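Local structure of DUF3863 domain-containing protein (Parabacteroides distasonis, 3LM3) at residues D185-S189 and T388-L392; E197-K201 and D408-I412; M78-E82 and E129-I134; T73-T77 and I91-V95; E266-D271 and T310-W314. The protein is of unknown function but may act on carbohydrates as a glycoside hydrolase or deacetylase. One frame throughout, in Å; residues are numbered along the deposited sequence. Where two conformers were deposited one is given.

Following the chain, interaction 4 opens first at strand 73-76 and interaction 3 opens right after it at helix 78-82. Interaction 4 closes at helix 86-102 and interaction 3 at helix 120-138, so these two short loops cross; they touch, with centres about 10 Å apart, and pack helices against the parallel sheet. Interactions 1 and 2 open at 185-189 and 197-201 and close about 200 residues later, at 388-392 and 408-412. They also cross and touch, tying loops of the DUF3863 range to the DUF3864 range. Interaction 5 lies within both of these long loops and joins helices 255-277 and 296-313.

Interaction 1 of 5, residues D185-S189 and T388-L392; sequences DGSPS and TRYDL
The hydroxyl of Y390 donates to the backbone carbonyl of G186, with OH and O 2.6 Å apart. The approach is bent, at a C=O...donor angle of 137°, and the donor is tilted from the carbonyl plane; the G186 oxygen in turn lies at the edge of the tyrosine ring. Beside this bond the flank of P188 meets the hydroxyl end of the ring, its CD 4.0 Å from Y390 CZ. One ring face is covered from within its own segment: the T388 carbonyl O stands 4.1 Å above the plane, over its centre. In T388 the hydroxyl OG1 lies beside the backbone N (chi1 -57°) and bonds to D386, which puts the methyl CG2 anti to that N and 3.7 Å from G186 O. With phi at 119°, a beta carbon at G186 would collide with D185 O, which explains the glycine. R368 on strand 367-374 braces the 185-189 loop by pairing with D185 and binding S187 O, and its backbone also pairs with that of T388. A phenylalanine in place of Y390 would probably leave the buried G186 carbonyl without this donor and the P188 flank without its hydroxyl neighbour. The chemistry is thus that of one short bond between a neutral phenol and a neutral carbonyl, closed in by proline, methyl and backbone atoms, which joins the residue just past strand 383-389, an outer strand of the antiparallel sheet, to the loop between strands 168-172 and 194-195 without involving charge across the interface.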
# COMPACT_ATOMS: atom_id res chain seq x y z
N ASP A 185 6.66 9.54 0.82
CA ASP A 185 6.24 9.88 -0.54
C ASP A 185 7.46 9.79 -1.48
O ASP A 185 8.60 9.78 -1.04
CB ASP A 185 5.62 11.30 -0.65
CG ASP A 185 4.82 11.52 -1.94
OD1 ASP A 185 4.48 10.54 -2.68
OD2 ASP A 185 4.46 12.70 -2.21
N GLY A 186 7.18 9.70 -2.77
CA GLY A 186 8.19 9.76 -3.81
C GLY A 186 8.31 8.53 -4.68
O GLY A 186 8.95 8.60 -5.76
N SER A 187 7.78 7.41 -4.22
CA SER A 187 7.92 6.13 -4.92
C SER A 187 6.89 5.96 -6.03
O SER A 187 5.90 6.70 -6.09
CB SER A 187 7.81 4.99 -3.94
OG SER A 187 6.44 4.70 -3.58
N PRO A 188 7.07 4.94 -6.88
CA PRO A 188 5.94 4.45 -7.67
C PRO A 188 4.88 3.85 -6.78
O PRO A 188 5.17 3.40 -5.67
CB PRO A 188 6.55 3.34 -8.56
CG PRO A 188 8.05 3.64 -8.55
CD PRO A 188 8.30 4.16 -7.15
N SER A 189 3.63 3.85 -7.25
CA SER A 189 2.54 3.25 -6.51
C SER A 189 2.29 1.82 -6.92
O SER A 189 1.62 1.09 -6.20
CB SER A 189 1.28 4.07 -6.64
OG SER A 189 0.75 4.01 -7.94
N THR A 388 9.78 13.59 -9.77
CA THR A 388 10.69 13.03 -8.80
C THR A 388 11.62 12.10 -9.57
O THR A 388 11.19 11.10 -10.12
CB THR A 388 9.90 12.25 -7.73
OG1 THR A 388 8.96 13.10 -7.09
CG2 THR A 388 10.83 11.66 -6.65
N ARG A 389 12.91 12.45 -9.62
CA ARG A 389 13.90 11.67 -10.34
C ARG A 389 14.50 10.57 -9.50
O ARG A 389 14.80 10.76 -8.35
CB ARG A 389 15.01 12.61 -10.83
CG ARG A 389 14.55 13.51 -11.94
CD ARG A 389 15.66 14.41 -12.41
NE ARG A 389 16.69 13.67 -13.12
CZ ARG A 389 17.52 14.22 -13.97
NH1 ARG A 389 17.46 15.52 -14.25
NH2 ARG A 389 18.41 13.45 -14.56
N TYR A 390 14.67 9.41 -10.10
CA TYR A 390 15.27 8.27 -9.45
C TYR A 390 16.70 8.01 -9.90
O TYR A 390 17.40 7.24 -9.26
CB TYR A 390 14.43 7.03 -9.74
CG TYR A 390 13.00 7.15 -9.30
CD1 TYR A 390 12.67 7.62 -8.05
CD2 TYR A 390 11.96 6.68 -10.13
CE1 TYR A 390 11.34 7.70 -7.64
CE2 TYR A 390 10.64 6.74 -9.73
CZ TYR A 390 10.33 7.28 -8.49
OH TYR A 390 9.01 7.32 -8.07
N ASP A 391 17.11 8.62 -11.00
CA ASP A 391 18.48 8.44 -11.48
C ASP A 391 19.49 9.15 -10.58
O ASP A 391 20.66 8.75 -10.49
CB ASP A 391 18.60 8.84 -12.96
CG ASP A 391 18.31 10.30 -13.22
OD1 ASP A 391 17.52 10.94 -12.51
OD2 ASP A 391 18.86 10.82 -14.21
N LEU A 392 19.04 10.18 -9.88
CA LEU A 392 19.82 10.85 -8.87
C LEU A 392 20.10 9.91 -7.68
O LEU A 392 19.26 9.10 -7.29
CB LEU A 392 19.08 12.11 -8.38
CG LEU A 392 18.75 13.17 -9.44
CD1 LEU A 392 17.91 14.31 -8.86
CD2 LEU A 392 20.05 13.72 -10.06

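Interaction 2 of 5, residues E197-K201 and D408-I412; sequences EHFCK and DWSLI
H198 and W409 meet edge-on: the W409 carbonyl O lies in the imidazole plane, 3.0 Å from CE1 of H198. Other points of the ring's perimeter have partners too. ND1 accepts the backbone N-H of C200 at 3.0 Å, with the donor only 1° out of the ring plane and an N-H...acceptor angle of 162°, and water 1 sits in plane at NE2. These in-plane partners probably fix the rotation of the ring. L411 runs antiparallel alongside the histidine. It has two conformers; in one of them CD1 lies over the ring face, 4.2 Å from the H198 centroid, and also touches K201 CB, so this CH-pi contact is less certain. The F199 side chain lies across that of W409, and its CE1 approaches W409 CB at 3.7 Å. The two rings form an oblique pair, with centroids 5.8 Å apart. F199 takes the crowded position between backbone N and carbonyl carbon (chi1 78°), and C200 SG lies over one face of its ring. W409 NE1 is used by A406 O. H198 to K201 form a type I beta turn, and K201 NZ pairs with E197 OE1 at 2.7 Å while also binding L392 O. That salt bridge stays within residues 197-201 and none spans the contact, which is mainly apolar and joins the loop between strands 194-195 and 213-216 to the one between strand 383-389 and helix 434-443.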
# COMPACT_ATOMS: atom_id res chain seq x y z
N GLU A 197 19.93 1.87 -2.35
CA GLU A 197 20.00 3.24 -1.88
C GLU A 197 18.80 3.69 -1.05
O GLU A 197 18.96 4.50 -0.16
CB GLU A 197 20.14 4.22 -3.05
CG GLU A 197 21.44 4.06 -3.82
CD GLU A 197 21.57 4.99 -5.00
OE1 GLU A 197 20.74 5.94 -5.15
OE2 GLU A 197 22.48 4.75 -5.81
N HIS A 198 17.59 3.23 -1.39
CA HIS A 198 16.38 3.79 -0.83
C HIS A 198 15.18 2.94 -1.25
O HIS A 198 14.99 2.67 -2.44
CB HIS A 198 16.19 5.22 -1.33
CG HIS A 198 15.25 6.03 -0.50
ND1 HIS A 198 13.89 5.78 -0.39
CD2 HIS A 198 15.49 7.12 0.28
CE1 HIS A 198 13.35 6.68 0.42
NE2 HIS A 198 14.30 7.52 0.81
N PHE A 199 14.39 2.56 -0.24
CA PHE A 199 13.23 1.71 -0.45
C PHE A 199 12.18 2.30 -1.41
O PHE A 199 11.38 1.55 -1.98
CB PHE A 199 12.59 1.27 0.90
CG PHE A 199 11.73 2.31 1.57
CD1 PHE A 199 12.26 3.49 2.05
CD2 PHE A 199 10.38 2.06 1.81
CE1 PHE A 199 11.45 4.42 2.70
CE2 PHE A 199 9.58 2.97 2.47
CZ PHE A 199 10.10 4.18 2.89
N CYS A 200 12.14 3.63 -1.57
CA CYS A 200 11.20 4.29 -2.48
C CYS A 200 11.73 4.42 -3.92
O CYS A 200 10.97 4.82 -4.83
CB CYS A 200 10.91 5.69 -1.98
SG CYS A 200 9.84 5.75 -0.52
N LYS A 201 13.02 4.14 -4.13
CA LYS A 201 13.68 4.33 -5.41
C LYS A 201 13.74 3.00 -6.16
O LYS A 201 14.27 2.01 -5.62
CB LYS A 201 15.12 4.83 -5.18
CG LYS A 201 15.92 4.93 -6.45
CD LYS A 201 17.31 5.58 -6.25
CE LYS A 201 18.26 5.13 -7.37
NZ LYS A 201 19.38 6.14 -7.51
N ASP A 408 10.83 10.90 8.61
CA ASP A 408 10.73 11.37 7.22
C ASP A 408 11.67 10.61 6.32
O ASP A 408 12.87 10.85 6.27
CB ASP A 408 10.98 12.88 7.13
CG ASP A 408 10.75 13.44 5.71
OD1 ASP A 408 10.36 12.68 4.80
OD2 ASP A 408 10.95 14.67 5.53
N TRP A 409 11.08 9.63 5.62
CA TRP A 409 11.80 8.80 4.65
C TRP A 409 11.45 9.13 3.20
O TRP A 409 11.75 8.36 2.30
CB TRP A 409 11.52 7.32 4.94
CG TRP A 409 12.14 6.84 6.21
CD1 TRP A 409 11.87 7.30 7.46
CD2 TRP A 409 13.13 5.82 6.37
NE1 TRP A 409 12.64 6.64 8.38
CE2 TRP A 409 13.43 5.73 7.73
CE3 TRP A 409 13.83 4.99 5.48
CZ2 TRP A 409 14.39 4.85 8.23
CZ3 TRP A 409 14.74 4.09 5.98
CH2 TRP A 409 15.04 4.05 7.33
N SER A 410 10.80 10.27 2.97
CA SER A 410 10.37 10.60 1.62
C SER A 410 11.52 10.83 0.67
O SER A 410 12.57 11.35 1.05
CB SER A 410 9.46 11.83 1.62
OG SER A 410 8.26 11.57 2.35
N LEU A 411 11.30 10.45 -0.58
CA LEU A 411 12.25 10.70 -1.66
C LEU A 411 11.71 11.88 -2.46
O LEU A 411 10.71 11.77 -3.19
CB LEU A 411 12.43 9.44 -2.51
CG LEU A 411 13.66 9.41 -3.42
CD1 LEU A 411 13.99 7.98 -3.87
CD2 LEU A 411 13.49 10.36 -4.64
N ILE A 412 12.35 13.04 -2.31
CA ILE A 412 11.88 14.29 -2.88
C ILE A 412 13.07 15.01 -3.48
O ILE A 412 14.15 15.07 -2.85
CB ILE A 412 11.23 15.16 -1.77
CG1 ILE A 412 9.92 14.53 -1.31
CG2 ILE A 412 10.94 16.59 -2.23
CD1 ILE A 412 9.26 15.19 -0.09
O HOH W 1 14.91 9.68 2.70

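Interaction 3 of 5, residues M78-E82 and E129-I134; sequences MNALE and EAIEII
L81 reaches from helix 78-82 into the groove formed by A130, I133 and I134. Its CB touches I133 CG2 at 4.1 Å. From there CG is anti to the carbonyl carbon (chi1 -75°), which carries the two methyls forward to different partners: CD1 meets the A130 CB at 3.8 Å, and CD2 meets I134 CG1 at 3.8 Å, the leucine lying perpendicular to the isoleucine. Alongside, M78, present as selenomethionine, folds back at chi2 and chi3. That bend lays its SE 4.0 Å from I133 CD1 and brings CE to the backbone and CB of A130 and, at 3.9 Å, to E129 OE1. At the more exposed margin the E82 carboxylate passes I133 CD1. The short helix segments run roughly parallel, 30° apart, with axes 10.7 Å from one another, close enough for direct side-chain packing. Y108 and V106 of strand 105-108 touch M78, A130 and I134, so the pair of helices packs against strand 105-108 of the parallel sheet. E82 and E129 bring like charges to the same margin, their OE2 and OE1 atoms 5.8 Å apart, and both form salt bridges with R38. No hydrogen bond spans the two helices: the union is dispersive at its centre, and R38 is likely to offset the repulsion between the two carboxylates at its rim.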
# COMPACT_ATOMS: atom_id res chain seq x y z
N MSE A 78 4.17 -8.57 16.61
CA MSE A 78 4.90 -9.53 17.43
C MSE A 78 4.12 -9.86 18.67
O MSE A 78 4.02 -11.03 19.05
CB MSE A 78 6.29 -9.03 17.80
CG MSE A 78 7.10 -10.10 18.51
SE MSE A 78 7.71 -11.50 17.31
CE MSE A 78 9.19 -10.50 16.51
N ASN A 79 3.56 -8.84 19.30
CA ASN A 79 2.81 -9.10 20.54
C ASN A 79 1.56 -9.95 20.28
O ASN A 79 1.22 -10.80 21.10
CB ASN A 79 2.48 -7.78 21.24
CG ASN A 79 3.72 -7.11 21.83
OD1 ASN A 79 4.71 -7.79 22.12
ND2 ASN A 79 3.69 -5.79 21.95
N ALA A 80 0.91 -9.78 19.12
CA ALA A 80 -0.24 -10.63 18.79
C ALA A 80 0.19 -12.07 18.50
O ALA A 80 -0.55 -13.02 18.79
CB ALA A 80 -1.01 -10.07 17.64
N LEU A 81 1.37 -12.26 17.91
CA LEU A 81 1.90 -13.61 17.68
C LEU A 81 2.20 -14.34 18.97
O LEU A 81 2.03 -15.55 19.06
CB LEU A 81 3.20 -13.60 16.87
CG LEU A 81 3.03 -13.31 15.40
CD1 LEU A 81 4.44 -13.21 14.78
CD2 LEU A 81 2.13 -14.36 14.73
N GLU A 82 2.69 -13.60 19.97
CA GLU A 82 3.21 -14.21 21.20
C GLU A 82 2.26 -14.25 22.37
O GLU A 82 2.50 -15.01 23.32
CB GLU A 82 4.49 -13.49 21.60
CG GLU A 82 5.66 -13.77 20.68
CD GLU A 82 6.95 -13.11 21.13
OE1 GLU A 82 6.91 -11.99 21.70
OE2 GLU A 82 8.02 -13.70 20.88
N GLU A 129 12.53 -13.64 13.67
CA GLU A 129 11.85 -14.25 14.82
C GLU A 129 10.37 -14.50 14.53
O GLU A 129 9.82 -15.56 14.86
CB GLU A 129 11.98 -13.35 16.06
CG GLU A 129 13.36 -13.34 16.68
CD GLU A 129 13.54 -12.32 17.80
OE1 GLU A 129 12.60 -11.52 18.08
OE2 GLU A 129 14.66 -12.28 18.35
N ALA A 130 9.71 -13.52 13.95
CA ALA A 130 8.29 -13.66 13.59
C ALA A 130 8.06 -14.73 12.55
O ALA A 130 7.11 -15.51 12.67
CB ALA A 130 7.74 -12.31 13.08
N ILE A 131 8.91 -14.79 11.54
CA ILE A 131 8.79 -15.81 10.49
C ILE A 131 8.89 -17.20 11.11
O ILE A 131 8.12 -18.09 10.77
CB ILE A 131 9.84 -15.63 9.39
CG1 ILE A 131 9.56 -14.37 8.56
CG2 ILE A 131 9.89 -16.86 8.45
CD1 ILE A 131 10.77 -13.86 7.82
N GLU A 132 9.80 -17.40 12.06
CA GLU A 132 9.97 -18.70 12.72
C GLU A 132 8.72 -19.07 13.52
O GLU A 132 8.24 -20.19 13.45
CB GLU A 132 11.18 -18.67 13.64
CG GLU A 132 11.50 -20.00 14.29
CD GLU A 132 11.87 -21.08 13.29
OE1 GLU A 132 12.32 -20.75 12.17
OE2 GLU A 132 11.73 -22.27 13.64
N ILE A 133 8.18 -18.11 14.28
CA ILE A 133 6.95 -18.33 15.05
C ILE A 133 5.81 -18.74 14.13
O ILE A 133 5.06 -19.68 14.40
CB ILE A 133 6.56 -17.08 15.89
CG1 ILE A 133 7.56 -16.86 17.03
CG2 ILE A 133 5.13 -17.24 16.41
CD1 ILE A 133 7.52 -15.44 17.56
N ILE A 134 5.68 -18.04 13.03
CA ILE A 134 4.60 -18.29 12.06
C ILE A 134 4.76 -19.66 11.39
O ILE A 134 3.78 -20.40 11.23
CB ILE A 134 4.51 -17.13 11.03
CG1 ILE A 134 3.92 -15.92 11.74
CG2 ILE A 134 3.61 -17.50 9.84
CD1 ILE A 134 4.09 -14.64 10.97

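Interaction 4 of 5, residues T73-T77 and I91-V95; sequences TWGFT and IRDYV
W74 offers one indole face to V95, whose CG2 stands 3.8 Å from the centroid of the six-membered ring and 21° off its normal, a CH-pi contact. The second methyl reaches the five-membered part, CG1 lying 3.6 Å from W74 CG. V95 spreads its two methyls this way because CG1 is anti to the backbone N (chi1 164°), leaving CG2 anti to the carbonyl carbon, and both branches therefore bear on aromatic carbon. F76 approaches the same valine from the opposite direction and uses its rim: CZ is 3.8 Å from V95 CG2, near the ring plane. Its other flank meets aliphatic surface, with CE2 of F76 3.8 Å from R92 CG and 4.3 Å from I91 CG2. Y94 adds the margin, its CE2 4.2 Å from W74 CZ2. The polar ends of W74 and R92 are turned to partners beyond the contact: W74 NE1 bonds to D104, and R92 NH1 bonds to the carbonyls of D83 and A80. Strand 73-76 and the helix segment run nearly antiparallel, 153° between directions, with axes 10.9 Å apart. Strand 105-108 follows helix 86-102 and pairs in parallel with 73-76, which makes this the first strand and the helix of a beta-alpha-beta crossover. V106 of that next strand also touches F76 and V95. No hydrogen bond crosses between the two segments, so this interface rests on apolar packing and a CH-pi contact: a valine fitted between an indole face and a phenyl rim, with the arginine contributing its methylene.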
# COMPACT_ATOMS: atom_id res chain seq x y z
N THR A 73 -4.29 -11.95 3.23
CA THR A 73 -3.15 -12.02 4.11
C THR A 73 -3.54 -11.62 5.51
O THR A 73 -4.02 -10.50 5.72
CB THR A 73 -2.05 -11.08 3.60
OG1 THR A 73 -1.67 -11.48 2.28
CG2 THR A 73 -0.83 -11.06 4.50
N TRP A 74 -3.30 -12.51 6.47
CA TRP A 74 -3.41 -12.18 7.89
C TRP A 74 -2.07 -11.67 8.35
O TRP A 74 -1.06 -12.36 8.20
CB TRP A 74 -3.77 -13.43 8.67
CG TRP A 74 -5.10 -14.03 8.33
CD1 TRP A 74 -5.33 -15.10 7.50
CD2 TRP A 74 -6.39 -13.63 8.83
NE1 TRP A 74 -6.68 -15.37 7.46
CE2 TRP A 74 -7.35 -14.48 8.27
CE3 TRP A 74 -6.83 -12.60 9.70
CZ2 TRP A 74 -8.71 -14.38 8.56
CZ3 TRP A 74 -8.18 -12.50 9.99
CH2 TRP A 74 -9.11 -13.38 9.42
N GLY A 75 -2.03 -10.49 8.91
CA GLY A 75 -0.79 -9.91 9.38
C GLY A 75 -0.85 -9.68 10.87
O GLY A 75 -1.76 -9.00 11.36
N PHE A 76 0.13 -10.21 11.61
CA PHE A 76 0.18 -10.12 13.07
C PHE A 76 1.36 -9.29 13.54
O PHE A 76 2.48 -9.47 13.08
CB PHE A 76 0.40 -11.51 13.68
CG PHE A 76 -0.78 -12.45 13.61
CD1 PHE A 76 -1.15 -13.08 12.44
CD2 PHE A 76 -1.49 -12.73 14.75
CE1 PHE A 76 -2.23 -13.97 12.42
CE2 PHE A 76 -2.58 -13.60 14.73
CZ PHE A 76 -2.95 -14.19 13.58
N THR A 77 1.14 -8.45 14.55
CA THR A 77 2.26 -7.85 15.25
C THR A 77 2.98 -8.90 16.12
O THR A 77 2.46 -9.98 16.36
CB THR A 77 1.81 -6.75 16.18
OG1 THR A 77 0.99 -7.32 17.22
CG2 THR A 77 1.08 -5.67 15.42
N ILE A 91 -7.66 -16.78 18.06
CA ILE A 91 -7.48 -16.11 16.78
C ILE A 91 -6.37 -16.77 15.98
O ILE A 91 -6.53 -17.00 14.77
CB ILE A 91 -7.22 -14.59 16.96
CG1 ILE A 91 -8.51 -13.92 17.42
CG2 ILE A 91 -6.73 -13.99 15.66
CD1 ILE A 91 -8.26 -12.50 18.02
N ARG A 92 -5.23 -17.07 16.60
CA ARG A 92 -4.17 -17.75 15.87
C ARG A 92 -4.66 -19.11 15.33
O ARG A 92 -4.40 -19.46 14.18
CB ARG A 92 -2.90 -17.93 16.71
CG ARG A 92 -2.12 -16.62 16.96
CD ARG A 92 -0.78 -16.84 17.60
NE ARG A 92 -0.88 -17.50 18.89
CZ ARG A 92 -1.00 -16.87 20.07
NH1 ARG A 92 -1.05 -15.55 20.16
NH2 ARG A 92 -1.08 -17.59 21.16
N ASP A 93 -5.37 -19.89 16.14
CA ASP A 93 -5.86 -21.20 15.71
C ASP A 93 -6.79 -21.05 14.51
O ASP A 93 -6.70 -21.81 13.55
CB ASP A 93 -6.59 -21.95 16.84
CG ASP A 93 -5.66 -22.46 17.94
OD1 ASP A 93 -4.43 -22.48 17.79
OD2 ASP A 93 -6.22 -22.87 18.98
N TYR A 94 -7.66 -20.04 14.55
CA TYR A 94 -8.59 -19.81 13.46
C TYR A 94 -7.86 -19.41 12.19
O TYR A 94 -8.17 -19.87 11.09
CB TYR A 94 -9.60 -18.72 13.85
CG TYR A 94 -10.50 -18.29 12.71
CD1 TYR A 94 -11.52 -19.10 12.26
CD2 TYR A 94 -10.30 -17.10 12.05
CE1 TYR A 94 -12.33 -18.72 11.21
CE2 TYR A 94 -11.11 -16.72 11.02
CZ TYR A 94 -12.11 -17.54 10.60
OH TYR A 94 -12.91 -17.16 9.53
N VAL A 95 -6.88 -18.55 12.32
CA VAL A 95 -6.10 -18.13 11.18
C VAL A 95 -5.33 -19.31 10.54
O VAL A 95 -5.23 -19.42 9.31
CB VAL A 95 -5.15 -16.96 11.56
CG1 VAL A 95 -4.11 -16.78 10.51
CG2 VAL A 95 -5.97 -15.68 11.74

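Interaction 5 of 5, residues E266-D271 and T310-W314; sequences EAIHFD and TKERW
W314 is clasped on both faces of its indole. On one side F270 CB stands 3.5 Å from the centroid of the five-membered ring, a CH-pi contact, and the F270 ring turns its edge to the same face, centroids 5.2 Å apart and planes at 75°. Over the opposite face lies CG of its own neighbour R313, and A267 CB touches CZ2 at 3.8 Å. The indole N-H is used as well: NE1 donates to D271 OD1 at 2.9 Å and 166°, meeting that oxygen from above the carboxylate plane. The other carboxylate oxygen pairs with R313, NH2 lying 2.9 Å from OD2 on its syn lone pair, and water 2 bridges D271 OD1 and R313 NE. R313 reaches there because its chain is extended from CG to NE. One turn earlier, T310 OG1 sits 2.7 Å from E266 OE1, while W306 O lies beside the same hydroxyl and W306 NE1 binds E266 OE2. Losing the indole to an alanine here is likely to open a gap between F270 and R313 and to leave D271 OD1 without its indole donor. Further out, V23 and V282 of strands 21-29 and 280-287 back E266 and F270. Helix 255-277 has a wider pi-type turn at 268-271, the part that carries F270 and D271. Helices 255-277 and 296-313 precede strands 280-287 and 318-320, so the contact joins the helices that lead into two strands of the parallel sheet, consistent with the beta/alpha barrels of the glycoside hydrolase and deacetylase clan.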
# COMPACT_ATOMS: atom_id res chain seq x y z
N GLU A 266 -11.21 2.09 -7.28
CA GLU A 266 -10.88 0.84 -7.97
C GLU A 266 -10.92 0.97 -9.48
O GLU A 266 -10.12 0.37 -10.19
CB GLU A 266 -11.77 -0.32 -7.52
CG GLU A 266 -11.56 -0.67 -6.09
CD GLU A 266 -12.22 -1.96 -5.72
OE1 GLU A 266 -13.38 -2.22 -6.18
OE2 GLU A 266 -11.63 -2.73 -4.95
N ALA A 267 -11.86 1.78 -9.99
CA ALA A 267 -12.00 1.93 -11.44
C ALA A 267 -10.78 2.60 -12.10
O ALA A 267 -10.51 2.37 -13.27
CB ALA A 267 -13.28 2.70 -11.78
N ILE A 268 -10.02 3.38 -11.34
CA ILE A 268 -8.75 3.91 -11.84
C ILE A 268 -7.87 2.78 -12.36
O ILE A 268 -7.17 2.90 -13.39
CB ILE A 268 -7.98 4.67 -10.73
CG1 ILE A 268 -8.80 5.83 -10.20
CG2 ILE A 268 -6.57 5.13 -11.19
CD1 ILE A 268 -8.16 6.50 -8.92
N HIS A 269 -7.92 1.65 -11.65
CA HIS A 269 -7.12 0.48 -11.92
C HIS A 269 -7.78 -0.55 -12.81
O HIS A 269 -7.13 -1.16 -13.66
CB HIS A 269 -6.74 -0.13 -10.57
CG HIS A 269 -5.94 0.82 -9.77
ND1 HIS A 269 -4.58 0.95 -9.96
CD2 HIS A 269 -6.31 1.83 -8.95
CE1 HIS A 269 -4.14 1.96 -9.24
NE2 HIS A 269 -5.17 2.52 -8.62
N PHE A 270 -9.06 -0.77 -12.58
CA PHE A 270 -9.77 -1.88 -13.23
C PHE A 270 -10.46 -1.50 -14.54
O PHE A 270 -10.84 -2.39 -15.30
CB PHE A 270 -10.76 -2.49 -12.25
CG PHE A 270 -10.13 -3.20 -11.06
CD1 PHE A 270 -8.78 -3.51 -11.01
CD2 PHE A 270 -10.95 -3.63 -10.01
CE1 PHE A 270 -8.25 -4.21 -9.92
CE2 PHE A 270 -10.41 -4.32 -8.92
CZ PHE A 270 -9.06 -4.61 -8.90
N ASP A 271 -10.58 -0.20 -14.82
CA ASP A 271 -11.04 0.28 -16.13
C ASP A 271 -9.82 0.77 -16.92
O ASP A 271 -9.12 -0.05 -17.56
CB ASP A 271 -12.13 1.34 -15.94
CG ASP A 271 -13.48 0.74 -15.50
OD1 ASP A 271 -13.72 -0.47 -15.70
OD2 ASP A 271 -14.29 1.55 -14.96
N THR A 310 -17.26 -5.01 -6.13
CA THR A 310 -16.12 -5.27 -6.99
C THR A 310 -16.41 -6.43 -7.94
O THR A 310 -16.17 -6.32 -9.13
CB THR A 310 -14.87 -5.54 -6.14
OG1 THR A 310 -14.62 -4.43 -5.27
CG2 THR A 310 -13.64 -5.75 -7.02
N LYS A 311 -16.91 -7.54 -7.40
CA LYS A 311 -17.20 -8.72 -8.23
C LYS A 311 -18.35 -8.47 -9.21
O LYS A 311 -18.38 -9.04 -10.31
CB LYS A 311 -17.48 -9.94 -7.36
CG LYS A 311 -16.32 -10.45 -6.54
CD LYS A 311 -15.15 -11.02 -7.34
CE LYS A 311 -15.42 -12.37 -7.90
NZ LYS A 311 -14.13 -12.94 -8.42
N GLU A 312 -19.31 -7.64 -8.83
CA GLU A 312 -20.42 -7.35 -9.73
C GLU A 312 -19.94 -6.61 -10.97
O GLU A 312 -20.31 -6.96 -12.10
CB GLU A 312 -21.48 -6.53 -9.02
CG GLU A 312 -22.67 -6.14 -9.87
CD GLU A 312 -23.71 -5.42 -9.04
OE1 GLU A 312 -24.38 -6.10 -8.23
OE2 GLU A 312 -23.83 -4.18 -9.18
N ARG A 313 -19.07 -5.62 -10.77
CA ARG A 313 -18.63 -4.77 -11.87
C ARG A 313 -17.48 -5.38 -12.67
O ARG A 313 -17.41 -5.19 -13.88
CB ARG A 313 -18.25 -3.41 -11.30
CG ARG A 313 -17.85 -2.40 -12.33
CD ARG A 313 -17.89 -1.02 -11.74
NE ARG A 313 -17.29 -0.03 -12.62
CZ ARG A 313 -17.10 1.25 -12.29
NH1 ARG A 313 -17.54 1.72 -11.12
NH2 ARG A 313 -16.46 2.06 -13.13
N TRP A 314 -16.61 -6.12 -11.98
CA TRP A 314 -15.42 -6.73 -12.56
C TRP A 314 -15.39 -8.20 -12.14
O TRP A 314 -14.69 -8.59 -11.21
CB TRP A 314 -14.15 -5.99 -12.11
CG TRP A 314 -14.10 -4.53 -12.51
CD1 TRP A 314 -13.87 -4.00 -13.76
CD2 TRP A 314 -14.30 -3.41 -11.63
NE1 TRP A 314 -13.91 -2.62 -13.70
CE2 TRP A 314 -14.16 -2.24 -12.41
CE3 TRP A 314 -14.55 -3.28 -10.25
CZ2 TRP A 314 -14.26 -0.95 -11.84
CZ3 TRP A 314 -14.66 -2.01 -9.70
CH2 TRP A 314 -14.50 -0.86 -10.50
O HOH W 2 -16.48 -0.76 -15.28